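Local coordinates for uncharacterized peroxidase-related protein (Silicibacter sp., PDB 2PFX) that is a peroxidase-related member of the carboxymuconolactone decarboxylase family and probably acts as an AhpD-like thiol oxidoreductase through a CXXC motif, at the interface of chains A and B and the interface of chains A and C. Residues are numbered along the deposited sequence; one frame, centred on the assembly and turned at random. Chains: chain A/B/C, Uncharacterized peroxidase-related protein.

Contact 1: the interface of chains A and B. Residues chain A 87, 91, 187, 191; chain B 105, 108-109, 112.
A:Phe87, within the CXXC motif, and the selenomethionines B:Met109 and B:Met112 form the tight part of this helix-to-helix contact. The phenyl rim meets B:Met109, with A:Phe87 CZ 3.4 Å from B:Met109 CG, while its CD1 corner lies 3.6 Å from the selenium, SE, of B:Met112. With CG anti to the backbone N (chi1 -175°), A:Phe87 reaches from helix 87-101 toward partner helix 104-112. A:Val91, one turn on, sets its CG2 branch 3.5 Å from B:Met112 SE, so selenium touches both. Replacing A:Phe87 with an alanine would probably open a gap beside B:Met109 and leave the B:Met112 selenium held on fewer sides.

Toward the C-terminus the fit is looser. A:Val91 CG1 lies over one face of the A:His187 imidazole, toward its rim; from the other side the poorly ordered B:Gln105 amide comes in beside the NE2 edge, its plane 22° from the ring's. Farther out, A:Arg191 NH2 and B:Glu108 OE1 form a long salt bridge of 3.6 Å. Water 1 also joins them, 3.0 Å from A:Arg191 NH2. Side-on, NE and NH2 of A:Arg191 grip A:His187 O, which steadies the guanidinium. The site ties the CXXC helix and C-terminus to a neighbouring subunit of the deposited six-copy assembly, a pairing that may hold in solution.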
# COMPACT_ATOMS: atom_id res chain seq x y z
N PHE A 87 1.37 20.11 3.59
CA PHE A 87 2.22 21.24 3.95
C PHE A 87 1.49 22.37 4.65
O PHE A 87 1.98 22.82 5.69
CB PHE A 87 2.92 21.78 2.68
CG PHE A 87 3.92 22.88 2.94
CD1 PHE A 87 5.01 22.76 3.78
CD2 PHE A 87 3.74 24.11 2.33
CE1 PHE A 87 5.86 23.82 4.03
CE2 PHE A 87 4.60 25.16 2.55
CZ PHE A 87 5.68 25.04 3.40
N VAL A 91 2.10 23.14 8.72
CA VAL A 91 2.67 24.40 9.16
C VAL A 91 1.73 25.16 10.09
O VAL A 91 2.17 25.63 11.15
CB VAL A 91 3.00 25.28 7.93
CG1 VAL A 91 3.38 26.68 8.40
CG2 VAL A 91 4.09 24.60 7.12
N HIS A 187 6.15 29.82 10.37
CA HIS A 187 7.29 28.93 10.46
C HIS A 187 8.14 29.24 11.68
O HIS A 187 8.62 28.33 12.34
CB HIS A 187 8.16 29.02 9.19
CG HIS A 187 7.46 28.54 7.97
ND1 HIS A 187 7.26 27.20 7.72
CD2 HIS A 187 6.91 29.21 6.92
CE1 HIS A 187 6.63 27.07 6.56
NE2 HIS A 187 6.40 28.26 6.06
N ARG A 191 8.97 28.85 18.64
CA ARG A 191 10.08 27.93 18.56
C ARG A 191 10.91 27.85 19.84
O ARG A 191 11.98 27.21 19.83
CB ARG A 191 11.01 28.32 17.41
CG ARG A 191 10.38 28.19 16.03
CD ARG A 191 10.16 26.73 15.68
NE ARG A 191 9.47 26.64 14.39
CZ ARG A 191 9.11 25.46 13.88
NH1 ARG A 191 9.37 24.33 14.54
NH2 ARG A 191 8.48 25.48 12.70
OXT ARG A 191 10.49 28.45 20.85
N GLN B 105 12.17 27.90 5.58
CA GLN B 105 11.02 27.28 4.91
C GLN B 105 11.39 26.12 4.02
O GLN B 105 10.62 25.17 3.85
CB GLN B 105 10.34 28.37 4.10
CG GLN B 105 8.91 28.08 3.69
CD GLN B 105 8.19 29.39 3.38
OE1 GLN B 105 8.49 30.44 3.95
NE2 GLN B 105 7.25 29.27 2.45
N GLU B 108 11.44 23.09 6.03
CA GLU B 108 10.10 22.67 6.43
C GLU B 108 9.39 21.99 5.29
O GLU B 108 8.71 20.98 5.42
CB GLU B 108 9.33 23.90 6.91
CG GLU B 108 9.95 24.48 8.19
CD GLU B 108 9.84 23.53 9.37
OE1 GLU B 108 8.72 23.34 9.87
OE2 GLU B 108 10.87 22.99 9.80
N MSE B 109 9.59 22.60 4.11
CA MSE B 109 8.97 21.97 2.94
C MSE B 109 9.46 20.56 2.70
O MSE B 109 8.69 19.66 2.37
CB MSE B 109 9.25 22.87 1.72
CG MSE B 109 8.50 24.21 1.77
SE MSE B 109 9.16 25.27 0.28
CE MSE B 109 7.51 26.21 0.10
N MSE B 112 8.06 18.04 5.21
CA MSE B 112 6.63 17.86 5.17
C MSE B 112 6.08 17.33 3.87
O MSE B 112 5.33 16.34 3.82
CB MSE B 112 5.94 19.20 5.45
CG MSE B 112 6.18 19.66 6.89
SE MSE B 112 5.60 21.47 7.13
CE MSE B 112 5.98 21.53 9.01
O HOH W 1 7.85 22.57 12.05

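Contact 2: the interface of chains A and C. Residues chain A 129, 133, 137, 140, 162; chain C 174, 177-178.
C:Ala177 packs its methyl group against an apolar patch of chain A, burying 61 Å² of its surface there. In the first shell, C:Ala177 CB is 3.7 Å from the selenium, SE, of selenomethionine A:Met133. From another direction A:Ile140 CD1 also approaches C:Ala177 CB to 3.7 Å. The second branch of that isoleucine, CG2, rests 3.7 Å from the backbone oxygen O of C:Ala177, so A:Ile140 straddles the methyl and the carbonyl. A:Phe129 adds a more distant wall, its ring corner CZ 4.2 Å from C:Ala177 CB.

One layer out, the bend at chi3 (65°) of A:Met133 folds CE back so that it joins CG and SE in touching the methyl. A:Phe129 and A:Met133 lie one turn apart on helix 121-136, and A:Ile140 follows the 3-10 helix 137-139, so residues before and after the end of that helix contribute. A:Ala162 extends the contact along helix 155-178, its backbone O 3.8 Å from C:Val174 CG2. This patch may be part of the subunit assembly, although the coordinates alone do not prove it. On the chain C side, the hydroxyl OG1 of C:Thr178 donates to C:Val174 O at 2.7 Å, tilted 24° from that carbonyl's plane.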
# COMPACT_ATOMS: atom_id res chain seq x y z
N PHE A 129 -6.47 6.32 17.00
CA PHE A 129 -7.79 6.26 16.38
C PHE A 129 -7.90 7.20 15.18
O PHE A 129 -8.38 6.85 14.11
CB PHE A 129 -8.84 6.58 17.45
CG PHE A 129 -10.29 6.29 17.06
CD1 PHE A 129 -10.86 5.04 17.28
CD2 PHE A 129 -11.09 7.26 16.49
CE1 PHE A 129 -12.18 4.80 16.94
CE2 PHE A 129 -12.40 7.02 16.12
CZ PHE A 129 -12.93 5.77 16.33
N MSE A 133 -8.48 6.09 11.37
CA MSE A 133 -9.52 6.72 10.57
C MSE A 133 -8.95 7.32 9.29
O MSE A 133 -9.56 7.31 8.23
CB MSE A 133 -10.15 7.86 11.36
CG MSE A 133 -11.22 7.45 12.36
SE MSE A 133 -12.02 8.91 13.25
CE MSE A 133 -12.84 9.69 11.71
N SER A 137 -10.53 4.03 7.54
CA SER A 137 -11.74 4.20 8.32
C SER A 137 -12.71 3.02 8.20
O SER A 137 -13.44 2.73 9.15
CB SER A 137 -12.43 5.52 7.93
OG SER A 137 -12.79 5.59 6.57
N ILE A 140 -12.52 0.46 11.04
CA ILE A 140 -12.77 0.77 12.45
C ILE A 140 -13.94 -0.08 12.93
O ILE A 140 -14.95 -0.19 12.23
CB ILE A 140 -13.02 2.24 12.70
CG1 ILE A 140 -11.70 3.03 12.51
CG2 ILE A 140 -13.61 2.57 14.05
CD1 ILE A 140 -12.12 4.33 11.88
N ALA A 162 -13.86 11.88 15.93
CA ALA A 162 -14.18 11.52 14.56
C ALA A 162 -14.39 12.76 13.70
O ALA A 162 -13.95 12.81 12.55
CB ALA A 162 -15.41 10.63 14.52
N VAL C 174 -16.26 9.93 9.21
CA VAL C 174 -17.19 10.05 10.33
C VAL C 174 -18.18 8.90 10.32
O VAL C 174 -18.55 8.27 11.32
CB VAL C 174 -17.94 11.39 10.26
CG1 VAL C 174 -19.00 11.47 11.35
CG2 VAL C 174 -16.99 12.58 10.36
N ALA C 177 -16.30 5.57 11.04
CA ALA C 177 -15.78 5.44 12.40
C ALA C 177 -16.86 5.30 13.44
O ALA C 177 -16.59 4.77 14.53
CB ALA C 177 -14.92 6.64 12.75
N THR C 178 -18.06 5.77 13.16
CA THR C 178 -19.16 5.70 14.12
C THR C 178 -20.20 4.64 13.79
O THR C 178 -21.22 4.58 14.49
CB THR C 178 -19.86 7.07 14.26
OG1 THR C 178 -20.50 7.40 13.03
CG2 THR C 178 -18.87 8.18 14.59

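Contact 3: the interface of chains A and B. Residues chain A 82, 85, 112; chain B 82-83, 85, 112.
A:Lys85 and B:Lys85, which reach across the two-fold interface, both have a left-handed helical backbone, in the turn between helices 70-84 and 87-101. In this AhpD-like, carboxymuconolactone decarboxylase family protein they immediately precede the CXXC motif in sequence, so the crossing lysines start from the segment next to the probable redox site.

The two lysines do not bond identically. B:Lys85 NZ donates to the hydroxyl OG of A:Ser82 at 2.9 Å and to the backbone oxygen O of A:Met112 at 3.0 Å, and is thus held by two acceptors. It lies 52° out of the carbonyl plane of A:Met112, above it and away from a lone pair. A:Lys85 NZ instead donates to the backbone O of B:Ser82 at 2.7 Å, while its CE stays 3.5 Å from B:Ser82 OG. Oppositely signed last torsions (chi4 111° in A:Lys85, -109° in B:Lys85) accompany this difference; both side chains are poorly ordered, so the asymmetry may reflect mobility. An alanine at A:Ser82 would probably deprive B:Lys85 NZ of its hydroxyl acceptor and leave the ammonium freer to swing.

The carbonyls used belong to the C-terminal ends of helices 70-84 and 104-112, whose dipoles would probably favour a positive group. The like-charged A:Lys85 NZ and B:Lys85 NZ stay 5.5 Å apart. Nearer its backbone, A:Lys85 lays CB 3.5 Å from the selenomethionine oxygen B:Met112 O.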
# COMPACT_ATOMS: atom_id res chain seq x y z
N SER A 82 0.07 14.98 9.06
CA SER A 82 1.34 14.31 8.84
C SER A 82 1.14 13.10 7.95
O SER A 82 1.90 12.82 7.02
CB SER A 82 1.95 13.91 10.19
OG SER A 82 3.19 13.25 10.02
N LYS A 85 0.53 14.28 4.57
CA LYS A 85 1.64 15.11 4.09
C LYS A 85 1.17 16.42 3.49
O LYS A 85 1.57 16.88 2.42
CB LYS A 85 2.51 14.30 3.12
CG LYS A 85 3.00 12.99 3.67
CD LYS A 85 4.40 12.53 3.32
CE LYS A 85 5.37 12.48 4.49
NZ LYS A 85 5.78 11.12 4.93
N MSE A 112 6.28 14.94 12.56
CA MSE A 112 7.18 13.95 12.01
C MSE A 112 6.82 12.50 12.27
O MSE A 112 6.76 11.67 11.37
CB MSE A 112 8.59 14.20 12.58
CG MSE A 112 9.12 15.59 12.17
SE MSE A 112 10.70 16.01 13.15
CE MSE A 112 11.18 17.59 12.16
N SER B 82 11.61 11.86 5.53
CA SER B 82 10.20 12.21 5.56
C SER B 82 9.35 11.02 5.16
O SER B 82 8.31 10.70 5.72
CB SER B 82 9.96 13.40 4.60
OG SER B 82 8.60 13.72 4.50
N ILE B 83 9.80 10.33 4.10
CA ILE B 83 9.01 9.20 3.62
C ILE B 83 9.01 8.08 4.64
O ILE B 83 8.00 7.40 4.85
CB ILE B 83 9.56 8.67 2.27
CG1 ILE B 83 9.43 9.67 1.13
CG2 ILE B 83 8.89 7.32 1.97
CD1 ILE B 83 10.22 9.36 -0.13
N LYS B 85 9.42 8.62 7.82
CA LYS B 85 8.90 9.17 9.07
C LYS B 85 9.86 8.95 10.23
O LYS B 85 9.50 8.53 11.34
CB LYS B 85 7.52 8.58 9.40
CG LYS B 85 6.52 8.72 8.25
CD LYS B 85 5.08 8.74 8.72
CE LYS B 85 4.45 10.12 8.77
NZ LYS B 85 4.24 10.56 10.19
N MSE B 112 8.06 18.04 5.21
CA MSE B 112 6.63 17.86 5.17
C MSE B 112 6.08 17.33 3.87
O MSE B 112 5.33 16.34 3.82
CB MSE B 112 5.94 19.20 5.45
CG MSE B 112 6.18 19.66 6.89
SE MSE B 112 5.60 21.47 7.13
CE MSE B 112 5.98 21.53 9.01

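Contact 4: the interface of chains A and C. Residues chain A 10-11, 177-178; chain C 145, 149, 155, 158.
A:Leu11 and C:Arg145 carry most of this patch, burying 55 and 32 Å² respectively. The CD2 branch of A:Leu11 drops between chain C side chains: it is 3.8 Å from C:Arg145 CD and 3.9 Å from the carboxylate carbon CG of C:Asp155. Farther in, C:Ile158 CG2 lies 4.1 Å from the same branch and adds an apolar contact at the back.

C:Arg145 crosses A:Leu11 at a slant and turns sharply at chi3 (-73°), which carries its guanidinium toward the chain A backbone. There NH1 donates to A:Ala177 O at 2.9 Å, from above the carbonyl plane by 49° and thus off the lone pairs. Its NE binds water 2, which also contacts A:Ala10 O and C:Arg149 NH2, the latter bond nearly straight (175° at H). Water 2 therefore links two arginines to the loop carbonyl.

C:Arg149 is positioned in turn by C:Asp155: its NE and NH2 grip OD1 side-on, with C:Arg149 NE 2.8 Å from C:Asp155 OD1. This salt bridge braces the wall against which A:Leu11 packs. In the fold, the N-terminal loop of chain A, ahead of helix 21-34, and the C-terminal end of its helix 155-178 dock where helix 142-149 of chain C gives way to the start of helix 155-178.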
# COMPACT_ATOMS: atom_id res chain seq x y z
N ALA A 10 -2.67 28.02 -5.85
CA ALA A 10 -2.25 28.10 -7.25
C ALA A 10 -3.43 28.33 -8.19
O ALA A 10 -3.25 28.40 -9.42
CB ALA A 10 -1.51 26.84 -7.67
N LEU A 11 -4.65 28.44 -7.67
CA LEU A 11 -5.82 28.70 -8.50
C LEU A 11 -6.06 30.17 -8.73
O LEU A 11 -5.90 31.00 -7.84
CB LEU A 11 -7.07 28.08 -7.85
CG LEU A 11 -7.05 26.55 -7.75
CD1 LEU A 11 -8.40 26.06 -7.27
CD2 LEU A 11 -6.70 25.85 -9.06
N ALA A 177 -4.56 19.77 -2.88
CA ALA A 177 -4.96 19.74 -4.29
C ALA A 177 -4.87 21.11 -4.94
O ALA A 177 -4.73 21.20 -6.17
CB ALA A 177 -6.38 19.21 -4.42
N THR A 178 -4.98 22.18 -4.15
CA THR A 178 -4.96 23.51 -4.75
C THR A 178 -3.63 24.24 -4.60
O THR A 178 -3.50 25.41 -4.99
CB THR A 178 -6.08 24.39 -4.16
OG1 THR A 178 -5.88 24.61 -2.76
CG2 THR A 178 -7.42 23.68 -4.35
N ARG C 145 -4.03 19.58 -12.42
CA ARG C 145 -5.02 20.62 -12.57
C ARG C 145 -5.18 21.00 -14.04
O ARG C 145 -6.29 21.27 -14.52
CB ARG C 145 -4.64 21.82 -11.70
CG ARG C 145 -4.68 21.52 -10.22
CD ARG C 145 -4.56 22.75 -9.32
NE ARG C 145 -3.20 23.26 -9.34
CZ ARG C 145 -2.20 22.89 -8.56
NH1 ARG C 145 -2.37 21.97 -7.62
NH2 ARG C 145 -1.01 23.44 -8.71
N ARG C 149 -8.44 21.51 -16.74
CA ARG C 149 -8.66 22.68 -17.61
C ARG C 149 -8.79 22.29 -19.08
O ARG C 149 -9.54 22.90 -19.84
CB ARG C 149 -7.51 23.68 -17.46
CG ARG C 149 -7.42 24.32 -16.08
CD ARG C 149 -6.40 25.46 -16.06
NE ARG C 149 -6.18 25.86 -14.69
CZ ARG C 149 -5.13 25.62 -13.90
NH1 ARG C 149 -4.05 24.95 -14.29
NH2 ARG C 149 -5.20 26.09 -12.67
N ASP C 155 -10.95 27.37 -12.92
CA ASP C 155 -10.33 27.23 -11.61
C ASP C 155 -11.40 27.24 -10.52
O ASP C 155 -11.21 26.52 -9.54
CB ASP C 155 -9.30 28.33 -11.37
CG ASP C 155 -7.97 28.03 -12.03
OD1 ASP C 155 -7.96 27.08 -12.86
OD2 ASP C 155 -6.98 28.74 -11.72
N ILE C 158 -12.44 23.70 -10.46
CA ILE C 158 -11.46 22.86 -9.77
C ILE C 158 -11.59 22.96 -8.26
O ILE C 158 -11.55 21.98 -7.51
CB ILE C 158 -10.04 23.21 -10.26
CG1 ILE C 158 -9.86 22.90 -11.75
CG2 ILE C 158 -8.97 22.50 -9.44
CD1 ILE C 158 -8.51 23.33 -12.29
O HOH W 2 -3.01 25.81 -10.74

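Contact 1 and contact 3 are neighbouring parts of the A-B interface, their C-alpha centres about 11 Å apart, and share B:Met112: its side chain serves contact 1 and its backbone oxygen contact 3. Contact 2 and contact 4 lie about 29 Å apart on the A-C interface. Both use helix 155-178: C:Ala177 offers its methyl in contact 2, and A:Ala177 its carbonyl in contact 4. By two-fold symmetry each copy can do both. Contact 1 is about 28 Å from contact 2, so chain A bridges two partners through distinct surfaces, consistent with the deposited six-copy assembly.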